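Local coordinates for type 3 secretion system chaperone PscE (Pseudomonas aeruginosa, PDB 2UWJ), which acts with PscG as a chaperone of the type III secretion system, preventing premature polymerization of the needle protein PscF in the cytoplasm, at residues 32-37 and 48-53. Sequence-based numbering, arbitrary orientation.
Sequences AECRRE and QFLQQQ
Cys-34 and Glu-37 of helix 18-40 meet Leu-50 and Gln-53 of helix 44-68 near the turn of an antiparallel helical hairpin; here the two residues from each helix, three positions apart, face the partner. The two short axes come within 9.7 Å at 152° between their N-to-C directions. Cys-34, buried, pairs with Leu-50 at 6.4 Å between CA atoms. With SG anti to its own backbone N (chi1 -163°), the thiol extends across the gap and ends against the partner backbone, SG lying 3.3 Å from the carbonyl O of Leu-50. SG also touches CD2 of Leu-50 at 4.1 Å and, one turn further along that helix, CG of Gln-53 at 4.0 Å. Leu-50 points toward helix 18-40 on the turn side of Cys-34, its two methyls lying against the extended chain of Glu-37, and these two side chains cross at about a right angle. Leu-50 CD1 lies nearest Glu-37 CG, at 3.6 Å, and also reaches the carboxyl carbon, while CD2 lies 3.8 Å from Glu-37 OE2. The carboxylate is held from outside by a salt bridge from OE1 to Arg-46 NE, which ties helix 18-40 to the first turn of helix 44-68. Further out, helix 44-68 also takes part in the chaperone complex, with Gln-52 OE1 hydrogen-bonded to Arg-34 NH1 of the PscG chain.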
loop_
_atom_site.group_PDB
_atom_site.type_symbol
_atom_site.label_atom_id
_atom_site.label_comp_id
_atom_site.label_asym_id
_atom_site.label_seq_id
_atom_site.Cartn_x
_atom_site.Cartn_y
_atom_site.Cartn_z
ATOM N N ALA A 32 -18.589 20.868 6.064
ATOM C CA ALA A 32 -19.311 21.967 6.766
ATOM C C ALA A 32 -18.606 23.328 6.526
ATOM O O ALA A 32 -19.274 24.334 6.294
ATOM C CB ALA A 32 -19.446 21.644 8.297
ATOM N N GLU A 33 -17.272 23.354 6.522
ATOM C CA GLU A 33 -16.546 24.596 6.276
ATOM C C GLU A 33 -16.831 25.043 4.876
ATOM O O GLU A 33 -16.979 26.231 4.594
ATOM C CB GLU A 33 -15.027 24.432 6.386
ATOM C CG GLU A 33 -14.517 23.883 7.695
ATOM C CD GLU A 33 -12.984 23.885 7.777
ATOM O OE1 GLU A 33 -12.315 23.865 6.710
ATOM O OE2 GLU A 33 -12.446 23.895 8.911
ATOM N N CYS A 34 -16.872 24.066 3.973
ATOM C CA CYS A 34 -17.131 24.352 2.585
ATOM C C CYS A 34 -18.540 25.008 2.406
ATOM O O CYS A 34 -18.712 26.016 1.695
ATOM C CB CYS A 34 -16.968 23.015 1.784
ATOM S SG CYS A 34 -16.774 23.290 0.090
ATOM N N ARG A 35 -19.533 24.461 3.077
ATOM C CA ARG A 35 -20.896 24.983 2.975
ATOM C C ARG A 35 -20.992 26.362 3.640
ATOM O O ARG A 35 -21.705 27.233 3.160
ATOM C CB ARG A 35 -21.878 24.005 3.612
ATOM C CG ARG A 35 -22.192 22.804 2.708
ATOM C CD ARG A 35 -22.963 21.775 3.467
ATOM N NE ARG A 35 -23.351 20.636 2.628
ATOM C CZ ARG A 35 -23.721 19.443 3.103
ATOM N NH1 ARG A 35 -23.745 19.240 4.413
ATOM N NH2 ARG A 35 -24.072 18.452 2.274
ATOM N N ARG A 36 -20.269 26.549 4.728
ATOM C CA ARG A 36 -20.265 27.862 5.387
ATOM C C ARG A 36 -19.667 28.908 4.437
ATOM O O ARG A 36 -20.236 29.985 4.251
ATOM C CB ARG A 36 -19.471 27.822 6.704
ATOM C CG ARG A 36 -20.140 27.002 7.804
ATOM C CD ARG A 36 -19.506 27.294 9.194
ATOM N NE ARG A 36 -18.070 27.004 9.214
ATOM C CZ ARG A 36 -17.545 25.822 9.540
ATOM N NH1 ARG A 36 -18.336 24.817 9.890
ATOM N NH2 ARG A 36 -16.227 25.640 9.479
ATOM N N GLU A 37 -18.544 28.605 3.799
ATOM C CA GLU A 37 -17.947 29.571 2.890
ATOM C C GLU A 37 -18.849 29.866 1.657
ATOM O O GLU A 37 -18.895 30.998 1.160
ATOM C CB GLU A 37 -16.532 29.138 2.456
ATOM C CG GLU A 37 -15.868 30.213 1.607
ATOM C CD GLU A 37 -14.455 29.899 1.166
ATOM O OE1 GLU A 37 -13.914 30.641 0.297
ATOM O OE2 GLU A 37 -13.870 28.929 1.670
ATOM N N GLN A 48 -17.530 28.056 -8.106
ATOM C CA GLN A 48 -17.502 26.828 -8.910
ATOM C C GLN A 48 -16.493 25.863 -8.235
ATOM O O GLN A 48 -16.712 24.666 -8.137
ATOM C CB GLN A 48 -17.072 27.153 -10.355
ATOM C CG GLN A 48 -16.469 25.990 -11.153
ATOM C CD GLN A 48 -17.466 24.843 -11.493
ATOM O OE1 GLN A 48 -18.679 25.072 -11.638
ATOM N NE2 GLN A 48 -16.940 23.609 -11.654
ATOM N N PHE A 49 -15.401 26.416 -7.748
ATOM C CA PHE A 49 -14.361 25.636 -7.042
ATOM C C PHE A 49 -14.938 25.004 -5.766
ATOM O O PHE A 49 -14.796 23.792 -5.543
ATOM C CB PHE A 49 -13.221 26.607 -6.744
ATOM C CG PHE A 49 -12.048 26.030 -6.035
ATOM C CD1 PHE A 49 -12.075 25.823 -4.662
ATOM C CD2 PHE A 49 -10.822 25.879 -6.717
ATOM C CE1 PHE A 49 -10.884 25.491 -3.963
ATOM C CE2 PHE A 49 -9.626 25.548 -6.033
ATOM C CZ PHE A 49 -9.659 25.359 -4.656
ATOM N N LEU A 50 -15.605 25.811 -4.928
ATOM C CA LEU A 50 -16.195 25.306 -3.710
ATOM C C LEU A 50 -17.283 24.263 -3.955
ATOM O O LEU A 50 -17.441 23.311 -3.180
ATOM C CB LEU A 50 -16.804 26.452 -2.886
ATOM C CG LEU A 50 -15.829 27.468 -2.256
ATOM C CD1 LEU A 50 -16.642 28.664 -1.572
ATOM C CD2 LEU A 50 -14.965 26.750 -1.226
ATOM N N GLN A 51 -18.072 24.455 -4.998
ATOM C CA GLN A 51 -19.133 23.494 -5.263
ATOM C C GLN A 51 -18.524 22.132 -5.637
ATOM O O GLN A 51 -19.016 21.104 -5.196
ATOM C CB GLN A 51 -20.013 23.998 -6.410
ATOM C CG GLN A 51 -20.915 25.138 -5.962
ATOM C CD GLN A 51 -22.382 24.837 -6.200
ATOM O OE1 GLN A 51 -22.881 24.931 -7.343
ATOM N NE2 GLN A 51 -23.086 24.451 -5.130
ATOM N N GLN A 52 -17.477 22.155 -6.462
ATOM C CA GLN A 52 -16.806 20.919 -6.862
ATOM C C GLN A 52 -16.192 20.289 -5.594
ATOM O O GLN A 52 -16.246 19.060 -5.395
ATOM C CB GLN A 52 -15.691 21.210 -7.864
ATOM C CG GLN A 52 -16.208 21.514 -9.288
ATOM C CD GLN A 52 -15.068 21.673 -10.302
ATOM O OE1 GLN A 52 -14.395 22.721 -10.344
ATOM N NE2 GLN A 52 -14.839 20.630 -11.122
ATOM N N GLN A 53 -15.611 21.126 -4.721
ATOM C CA GLN A 53 -15.048 20.581 -3.506
ATOM C C GLN A 53 -16.109 19.947 -2.625
ATOM O O GLN A 53 -15.901 18.852 -2.052
ATOM C CB GLN A 53 -14.313 21.657 -2.713
ATOM C CG GLN A 53 -13.804 21.078 -1.420
ATOM C CD GLN A 53 -12.498 21.710 -1.028
ATOM O OE1 GLN A 53 -12.413 22.420 -0.029
ATOM N NE2 GLN A 53 -11.462 21.468 -1.835
#